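Local structure of heme-binding protein A / AI-2 binding protein A (Helicobacter pylori SS1, 6OFQ) at residues F68-T73 and K514-T519; D321-V326 and A388-A393; L468-R473 and E481-K486. The protein binds peptides in the periplasm, as seen with the tetrapeptide STSA, and probably delivers them to an ABC transporter for uptake. All blocks are in the same frame, centred on the assembly; numbering follows the deposited sequence.

Interaction 1: F68-T73 and K514-T519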
# COMPACT_ATOMS: atom_id res chain seq x y z
N PHE A 68 10.47 -5.62 -7.92
CA PHE A 68 9.65 -5.42 -9.13
C PHE A 68 10.41 -4.52 -10.07
O PHE A 68 10.85 -3.41 -9.71
CB PHE A 68 8.28 -4.89 -8.73
CG PHE A 68 7.56 -5.92 -7.92
CD1 PHE A 68 6.96 -7.00 -8.55
CD2 PHE A 68 7.47 -5.79 -6.57
CE1 PHE A 68 6.36 -7.99 -7.78
CE2 PHE A 68 6.88 -6.77 -5.80
CZ PHE A 68 6.39 -7.90 -6.39
N LYS A 69 10.59 -4.94 -11.31
CA LYS A 69 11.32 -4.12 -12.26
C LYS A 69 10.61 -2.76 -12.42
O LYS A 69 9.40 -2.69 -12.57
CB LYS A 69 11.34 -4.85 -13.60
CG LYS A 69 11.89 -4.01 -14.74
CD LYS A 69 12.10 -4.84 -15.98
CE LYS A 69 12.49 -3.94 -17.13
NZ LYS A 69 12.55 -4.79 -18.35
N TYR A 70 11.34 -1.66 -12.24
CA TYR A 70 10.69 -0.35 -12.16
C TYR A 70 9.76 -0.02 -13.30
O TYR A 70 10.10 -0.27 -14.47
CB TYR A 70 11.77 0.74 -11.93
CG TYR A 70 11.12 2.07 -11.61
CD1 TYR A 70 10.48 2.24 -10.39
CD2 TYR A 70 10.99 3.10 -12.53
CE1 TYR A 70 9.76 3.40 -10.11
CE2 TYR A 70 10.32 4.28 -12.21
CZ TYR A 70 9.65 4.44 -11.02
OH TYR A 70 8.93 5.55 -10.74
N GLY A 71 8.54 0.36 -12.95
CA GLY A 71 7.53 0.69 -13.94
C GLY A 71 6.61 -0.45 -14.29
O GLY A 71 5.68 -0.33 -15.11
N THR A 72 6.88 -1.59 -13.66
CA THR A 72 6.23 -2.87 -14.03
C THR A 72 5.74 -3.59 -12.77
O THR A 72 6.00 -3.17 -11.63
CB THR A 72 7.13 -3.83 -14.82
OG1 THR A 72 7.97 -4.57 -13.94
CG2 THR A 72 7.90 -3.11 -15.89
N THR A 73 5.09 -4.75 -13.00
CA THR A 73 4.74 -5.71 -11.95
C THR A 73 5.51 -7.02 -12.09
O THR A 73 5.12 -8.03 -11.50
CB THR A 73 3.23 -5.97 -11.93
OG1 THR A 73 2.87 -6.67 -13.12
CG2 THR A 73 2.46 -4.62 -11.84
N LYS A 514 12.53 13.32 -15.47
CA LYS A 514 12.35 12.18 -16.36
C LYS A 514 12.54 10.89 -15.60
O LYS A 514 13.16 10.86 -14.54
CB LYS A 514 13.45 12.17 -17.40
CG LYS A 514 13.53 13.42 -18.26
CD LYS A 514 12.25 13.66 -19.00
CE LYS A 514 12.43 14.90 -19.88
NZ LYS A 514 11.29 14.93 -20.82
N GLY A 515 11.96 9.82 -16.16
CA GLY A 515 12.22 8.50 -15.62
C GLY A 515 11.22 8.02 -14.59
O GLY A 515 11.26 6.81 -14.25
N TYR A 516 10.45 8.92 -14.02
CA TYR A 516 9.42 8.48 -13.09
C TYR A 516 8.36 7.73 -13.88
O TYR A 516 8.02 8.15 -14.99
CB TYR A 516 8.80 9.67 -12.37
CG TYR A 516 7.76 9.33 -11.32
CD1 TYR A 516 8.16 8.97 -10.04
CD2 TYR A 516 6.42 9.29 -11.63
CE1 TYR A 516 7.24 8.71 -9.05
CE2 TYR A 516 5.48 9.02 -10.65
CZ TYR A 516 5.91 8.67 -9.39
OH TYR A 516 4.99 8.37 -8.38
N LYS A 517 7.77 6.73 -13.25
CA LYS A 517 6.72 5.94 -13.92
C LYS A 517 5.54 5.81 -12.96
O LYS A 517 5.70 5.44 -11.81
CB LYS A 517 7.28 4.60 -14.39
CG LYS A 517 8.10 4.73 -15.67
CD LYS A 517 8.70 3.46 -16.20
CE LYS A 517 9.41 3.70 -17.53
NZ LYS A 517 10.13 4.97 -17.72
N THR A 518 4.34 6.04 -13.49
CA THR A 518 3.13 5.85 -12.70
C THR A 518 2.64 4.35 -12.75
O THR A 518 1.77 3.97 -12.00
CB THR A 518 1.93 6.71 -13.18
OG1 THR A 518 1.68 6.38 -14.56
CG2 THR A 518 2.22 8.18 -12.97
N THR A 519 3.20 3.59 -13.68
CA THR A 519 2.83 2.19 -13.93
C THR A 519 3.56 1.24 -13.00
O THR A 519 4.62 1.54 -12.46
CB THR A 519 3.11 1.83 -15.39
OG1 THR A 519 4.49 2.05 -15.73
CG2 THR A 519 2.18 2.67 -16.33

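Interaction 2: D321-V326 and A388-A393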
# COMPACT_ATOMS: atom_id res chain seq x y z
N ASP A 321 -21.50 7.54 -10.36
CA ASP A 321 -21.16 8.32 -11.55
C ASP A 321 -21.01 9.83 -11.20
O ASP A 321 -20.09 10.54 -11.61
CB ASP A 321 -22.17 8.16 -12.68
CG ASP A 321 -22.17 6.79 -13.30
OD1 ASP A 321 -21.14 6.09 -13.35
OD2 ASP A 321 -23.21 6.41 -13.88
N ASP A 322 -21.92 10.34 -10.38
CA ASP A 322 -21.86 11.73 -9.92
C ASP A 322 -20.68 11.99 -9.00
O ASP A 322 -19.97 13.00 -9.05
CB ASP A 322 -23.17 12.08 -9.24
CG ASP A 322 -23.35 13.56 -9.04
OD1 ASP A 322 -23.24 14.25 -10.08
OD2 ASP A 322 -23.73 13.97 -7.94
N TYR A 323 -20.42 11.02 -8.11
CA TYR A 323 -19.26 11.11 -7.25
C TYR A 323 -17.96 11.23 -8.04
O TYR A 323 -17.09 12.06 -7.67
CB TYR A 323 -19.25 9.89 -6.31
CG TYR A 323 -18.15 9.85 -5.27
CD1 TYR A 323 -18.31 10.42 -4.06
CD2 TYR A 323 -16.97 9.18 -5.48
CE1 TYR A 323 -17.30 10.44 -3.12
CE2 TYR A 323 -16.00 9.11 -4.51
CZ TYR A 323 -16.15 9.74 -3.32
OH TYR A 323 -15.13 9.71 -2.38
N ILE A 324 -17.78 10.42 -9.06
CA ILE A 324 -16.62 10.51 -9.90
C ILE A 324 -16.47 11.88 -10.58
O ILE A 324 -15.37 12.39 -10.65
CB ILE A 324 -16.52 9.30 -10.82
CG1 ILE A 324 -16.19 8.10 -9.89
CG2 ILE A 324 -15.58 9.50 -12.00
CD1 ILE A 324 -16.31 6.81 -10.66
N LYS A 325 -17.59 12.41 -11.07
CA LYS A 325 -17.55 13.79 -11.58
C LYS A 325 -17.15 14.85 -10.57
O LYS A 325 -16.24 15.64 -10.84
CB LYS A 325 -18.93 14.09 -12.18
CG LYS A 325 -19.18 13.32 -13.45
CD LYS A 325 -20.49 13.57 -14.19
CE LYS A 325 -20.54 12.59 -15.36
NZ LYS A 325 -21.60 12.86 -16.37
N VAL A 326 -17.76 14.84 -9.38
CA VAL A 326 -17.48 15.81 -8.33
C VAL A 326 -16.14 15.70 -7.65
O VAL A 326 -15.47 16.71 -7.38
CB VAL A 326 -18.54 15.75 -7.21
CG1 VAL A 326 -18.22 16.69 -6.05
CG2 VAL A 326 -19.84 16.15 -7.86
N ALA A 388 -16.64 13.41 1.96
CA ALA A 388 -17.46 13.13 3.12
C ALA A 388 -18.77 13.90 3.03
O ALA A 388 -19.79 13.37 3.40
CB ALA A 388 -16.74 13.36 4.42
N VAL A 389 -18.71 15.14 2.57
CA VAL A 389 -19.94 15.94 2.42
C VAL A 389 -20.91 15.32 1.41
O VAL A 389 -22.10 15.24 1.65
CB VAL A 389 -19.54 17.37 2.04
CG1 VAL A 389 -20.73 18.18 1.53
CG2 VAL A 389 -18.87 18.06 3.20
N PHE A 390 -20.37 14.76 0.34
CA PHE A 390 -21.15 14.04 -0.67
C PHE A 390 -21.83 12.84 -0.06
O PHE A 390 -23.02 12.62 -0.32
CB PHE A 390 -20.23 13.66 -1.86
CG PHE A 390 -20.94 13.07 -3.06
CD1 PHE A 390 -21.47 11.79 -3.02
CD2 PHE A 390 -21.15 13.83 -4.21
CE1 PHE A 390 -22.14 11.26 -4.10
CE2 PHE A 390 -21.79 13.29 -5.32
CZ PHE A 390 -22.30 12.00 -5.26
N ILE A 391 -21.10 12.02 0.70
CA ILE A 391 -21.68 10.82 1.27
C ILE A 391 -22.78 11.25 2.27
O ILE A 391 -23.86 10.65 2.36
CB ILE A 391 -20.65 9.88 1.92
CG1 ILE A 391 -19.60 9.40 0.91
CG2 ILE A 391 -21.30 8.71 2.62
CD1 ILE A 391 -20.10 8.66 -0.30
N GLN A 392 -22.49 12.25 3.09
CA GLN A 392 -23.46 12.76 4.06
C GLN A 392 -24.72 13.20 3.33
O GLN A 392 -25.82 12.90 3.78
CB GLN A 392 -22.83 13.95 4.80
CG GLN A 392 -23.72 14.61 5.83
CD GLN A 392 -23.01 15.83 6.38
OE1 GLN A 392 -22.74 16.83 5.68
NE2 GLN A 392 -22.71 15.73 7.65
N ALA A 393 -24.57 13.86 2.19
CA ALA A 393 -25.75 14.41 1.50
C ALA A 393 -26.53 13.28 0.84
O ALA A 393 -27.76 13.27 0.88
CB ALA A 393 -25.37 15.34 0.37

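Interaction 3: L468-R473 and E481-K486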
# COMPACT_ATOMS: atom_id res chain seq x y z
N LEU A 468 -10.70 -18.09 -1.61
CA LEU A 468 -9.38 -17.45 -1.66
C LEU A 468 -8.26 -18.38 -1.23
O LEU A 468 -7.19 -18.34 -1.83
CB LEU A 468 -9.30 -16.20 -0.78
CG LEU A 468 -10.39 -15.13 -1.04
CD1 LEU A 468 -10.08 -13.87 -0.20
CD2 LEU A 468 -10.51 -14.78 -2.49
N ILE A 469 -8.54 -19.23 -0.25
CA ILE A 469 -7.57 -20.22 0.17
C ILE A 469 -7.32 -21.25 -0.92
O ILE A 469 -6.17 -21.55 -1.23
CB ILE A 469 -7.98 -20.83 1.52
CG1 ILE A 469 -7.93 -19.80 2.68
CG2 ILE A 469 -7.07 -22.05 1.81
CD1 ILE A 469 -8.71 -20.23 3.89
N LYS A 470 -8.38 -21.75 -1.55
CA LYS A 470 -8.18 -22.61 -2.71
C LYS A 470 -7.36 -21.98 -3.79
O LYS A 470 -6.51 -22.62 -4.42
CB LYS A 470 -9.51 -23.02 -3.31
CG LYS A 470 -10.26 -23.99 -2.46
CD LYS A 470 -11.52 -24.44 -3.19
CE LYS A 470 -12.46 -25.23 -2.30
NZ LYS A 470 -11.96 -26.62 -2.28
N ALA A 471 -7.61 -20.70 -4.05
CA ALA A 471 -6.88 -20.00 -5.09
C ALA A 471 -5.42 -19.74 -4.78
O ALA A 471 -4.63 -19.58 -5.71
CB ALA A 471 -7.51 -18.68 -5.44
N LYS A 472 -5.00 -19.89 -3.54
CA LYS A 472 -3.58 -19.88 -3.24
C LYS A 472 -2.90 -21.20 -3.56
O LYS A 472 -1.68 -21.28 -3.82
CB LYS A 472 -3.40 -19.68 -1.74
CG LYS A 472 -3.84 -18.34 -1.23
CD LYS A 472 -3.83 -18.37 0.28
CE LYS A 472 -4.10 -17.02 0.95
NZ LYS A 472 -2.99 -16.05 0.72
N ARG A 473 -3.68 -22.29 -3.54
CA ARG A 473 -3.09 -23.65 -3.50
C ARG A 473 -2.89 -24.26 -4.86
O ARG A 473 -2.29 -25.32 -4.99
CB ARG A 473 -3.95 -24.59 -2.65
CG ARG A 473 -4.06 -24.22 -1.20
CD ARG A 473 -2.92 -24.56 -0.28
NE ARG A 473 -3.20 -23.97 1.03
CZ ARG A 473 -2.82 -22.73 1.40
NH1 ARG A 473 -2.04 -21.92 0.66
NH2 ARG A 473 -3.23 -22.30 2.58
N GLU A 481 -8.12 -17.93 -11.58
CA GLU A 481 -9.10 -16.96 -12.08
C GLU A 481 -10.51 -17.50 -11.84
O GLU A 481 -11.40 -16.76 -11.38
CB GLU A 481 -8.89 -16.72 -13.58
CG GLU A 481 -9.80 -15.65 -14.19
CD GLU A 481 -9.17 -15.14 -15.50
OE1 GLU A 481 -8.87 -16.03 -16.33
OE2 GLU A 481 -8.75 -13.95 -15.59
N ALA A 482 -10.75 -18.78 -12.13
CA ALA A 482 -12.11 -19.30 -11.92
C ALA A 482 -12.58 -19.18 -10.51
O ALA A 482 -13.71 -18.78 -10.21
CB ALA A 482 -12.21 -20.74 -12.44
N LEU A 483 -11.67 -19.41 -9.57
CA LEU A 483 -11.99 -19.27 -8.14
C LEU A 483 -12.18 -17.80 -7.75
O LEU A 483 -13.11 -17.47 -6.99
CB LEU A 483 -10.89 -19.93 -7.30
CG LEU A 483 -10.78 -21.46 -7.46
CD1 LEU A 483 -9.37 -21.97 -7.07
CD2 LEU A 483 -11.81 -22.09 -6.55
N TYR A 484 -11.33 -16.94 -8.29
CA TYR A 484 -11.49 -15.53 -7.94
C TYR A 484 -12.74 -14.89 -8.55
O TYR A 484 -13.39 -14.04 -7.89
CB TYR A 484 -10.27 -14.70 -8.35
CG TYR A 484 -9.04 -14.96 -7.51
CD1 TYR A 484 -9.16 -14.98 -6.13
CD2 TYR A 484 -7.82 -15.15 -8.08
CE1 TYR A 484 -8.02 -15.19 -5.33
CE2 TYR A 484 -6.72 -15.40 -7.30
CZ TYR A 484 -6.79 -15.38 -5.91
OH TYR A 484 -5.65 -15.65 -5.16
N LEU A 485 -13.19 -15.40 -9.70
CA LEU A 485 -14.44 -14.93 -10.28
C LEU A 485 -15.59 -15.21 -9.32
O LEU A 485 -16.47 -14.36 -9.08
CB LEU A 485 -14.66 -15.51 -11.67
CG LEU A 485 -13.76 -15.05 -12.79
CD1 LEU A 485 -13.90 -15.85 -14.07
CD2 LEU A 485 -13.93 -13.60 -13.12
N LYS A 486 -15.61 -16.43 -8.78
CA LYS A 486 -16.67 -16.82 -7.87
C LYS A 486 -16.55 -16.01 -6.59
O LYS A 486 -17.58 -15.57 -6.03
CB LYS A 486 -16.65 -18.33 -7.55
CG LYS A 486 -16.90 -19.25 -8.73
CD LYS A 486 -16.74 -20.73 -8.40
CE LYS A 486 -16.86 -21.49 -9.72
NZ LYS A 486 -16.21 -22.82 -9.55
O HOH W 1 -6.21 -15.77 -2.62

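Interaction 1: F68-T73 and K514-T519
Tyr70 reaches across from a type II beta turn, Lys69 to Thr72, to meet the backbone of the loop 514-519. Its CG lies anti to the backbone N (chi1 -170°), and although the bond to CB does not aim at the other loop, the far end of the ring does. CB and CG have no close partner in 514-519, and contact begins along one edge: CE2 stands 3.4 Å from Gly515 O, which lies near the ring plane. CE2 also touches CB of Lys517 at 3.8 Å. At the tip, the hydroxyl OH accepts a hydrogen bond from Lys517 N at 3.0 Å, fairly straight (161° at the hydrogen), and it lies over one face of the Tyr516 ring, 3.6 Å from CD1. The same hydroxyl is hydrogen-bonded to the carbonyl of Val523, which pins the buried ring end between two backbone groups.

Next in the chain, Gly71 takes the third position of the type II turn, a place that commonly holds glycine. Its CA lies against the methylene chain of Lys517, with Gly71 CA 3.8 Å from Lys517 CD. Beyond it, Thr519 OG1 donates to Gly71 O at 2.7 Å, tilted 20° from the carbonyl plane. Thr72 OG1 and N both turn back onto Lys69 O and close the turn.

The turn joins strand 66-68 to strand 75-85 at one edge of a five-stranded antiparallel sheet. The partner loop follows strand 513-514 near the C-terminus, and its Tyr516 and Thr518 side chains rest on strands 497-510 and 283-288. The contact thus ties the turn of one sheet to a loop lying on another.

Interaction 2: D321-V326 and A388-A393
Phe390 of helix 388-393 carries most of the contact with helix 321-326, where it meets Tyr323; the two segments run nearly antiparallel, at 153°, with their axes 11.2 Å apart. At so wide a spacing the gap is bridged by aromatic side chains while the backbones stay well separated. Along the second helix, the first side chain to engage is that of Phe390, which points at the partner helix with CG anti to the backbone N (chi1 -172°).

Its ring is touched on a face and at its edge. Over one face stands Tyr323: the edge of the tyrosine is presented to the phenylalanine in an edge-to-face pair, centroids 5.3 Å apart and planes at 79°. Tyr323 CD1 sits above the rim, 3.6 Å from Phe390 CD1, while Tyr323 CB adds a CH-pi contact, 4.2 Å from the centroid of the Phe390 ring. The outer end of the ring reaches the backbone of the first helix, with Phe390 CZ 3.6 Å from Tyr323 N. At the ring edge lies the carboxylate of Asp322, OD2 being 3.3 Å from Phe390 CE2; an acidic oxygen near the ring plane would face the slightly positive C-H rim. Val326 CG2 closes on the same CE2 atom more loosely, at 4.3 Å.

One residue on, Ile391 directs its CD1 to within 4.4 Å of Tyr323 CE1, a light apolar touch that brings a second side chain of this helix to the tyrosine.

Helix 386-396 packs on the mixed sheet that holds strands 373-380, 400-407 and 423-429: Ala388 and Ile391 rest on Phe425, Ile391 also meets Ile377, and Ala388, Val389 and Gln392 lean on Ile404. Helix 320-328 lies beside it and reaches Phe425 of strand 423-429 through Tyr323.

Interaction 3: L468-R473 and E481-K486
A helical hairpin brings Ala471 of helix 462-473 against Leu483 and Tyr484 of helix 477-494, the short segments running antiparallel (168°) with axes 8.8 Å apart. This close approach is consistent with the small side chain of Ala471 lying between the helices. Its methyl sits over one face of the Tyr484 ring, offset toward the rim: Ala471 CB lies 3.7 Å from the ring centroid in a CH-pi contact and 3.4 Å from Tyr484 CZ. At the ring edge, in plane, Leu468 CD2 meets Tyr484 CE1 at 3.8 Å, the two side chains crossing at about a right angle.

Leu483 fills the other part of the seam. Its CD1 rests 3.7 Å from Ala471 N, and its two methyls also border CB of Lys470. The phenol is held by polar groups as well: Tyr484 OH donates to a water at 2.6 Å, and that water donates to Leu468 O at 2.9 Å. Arg480 NH2 bonds to the hydroxyl and Arg480 NE to Ala471 O. Leu468 and Tyr484 also pack on helix 436-443. The arrangement is that of two consecutive antiparallel helices joined by a short connection, an alpha-alpha hairpin.

The three contacts are separate, their nearest atoms being about 14 to 21 Å apart, and they differ in what they join. Interaction 1, partly buried, pairs two loops from distant parts of the chain, and its sequence span encloses both others; it relies on hydrogen bonds of a tyrosine and a threonine hydroxyl with backbone groups. Interactions 2 and 3 are antiparallel helix pairs in which side-chain packing dominates. The 321-326 and 388-393 pair is also partly buried, with two aromatic rings between the helices, and lies on a sheet. Interaction 3 is the more buried pair, local in sequence, with an alanine at the close approach and a water bridge beside it.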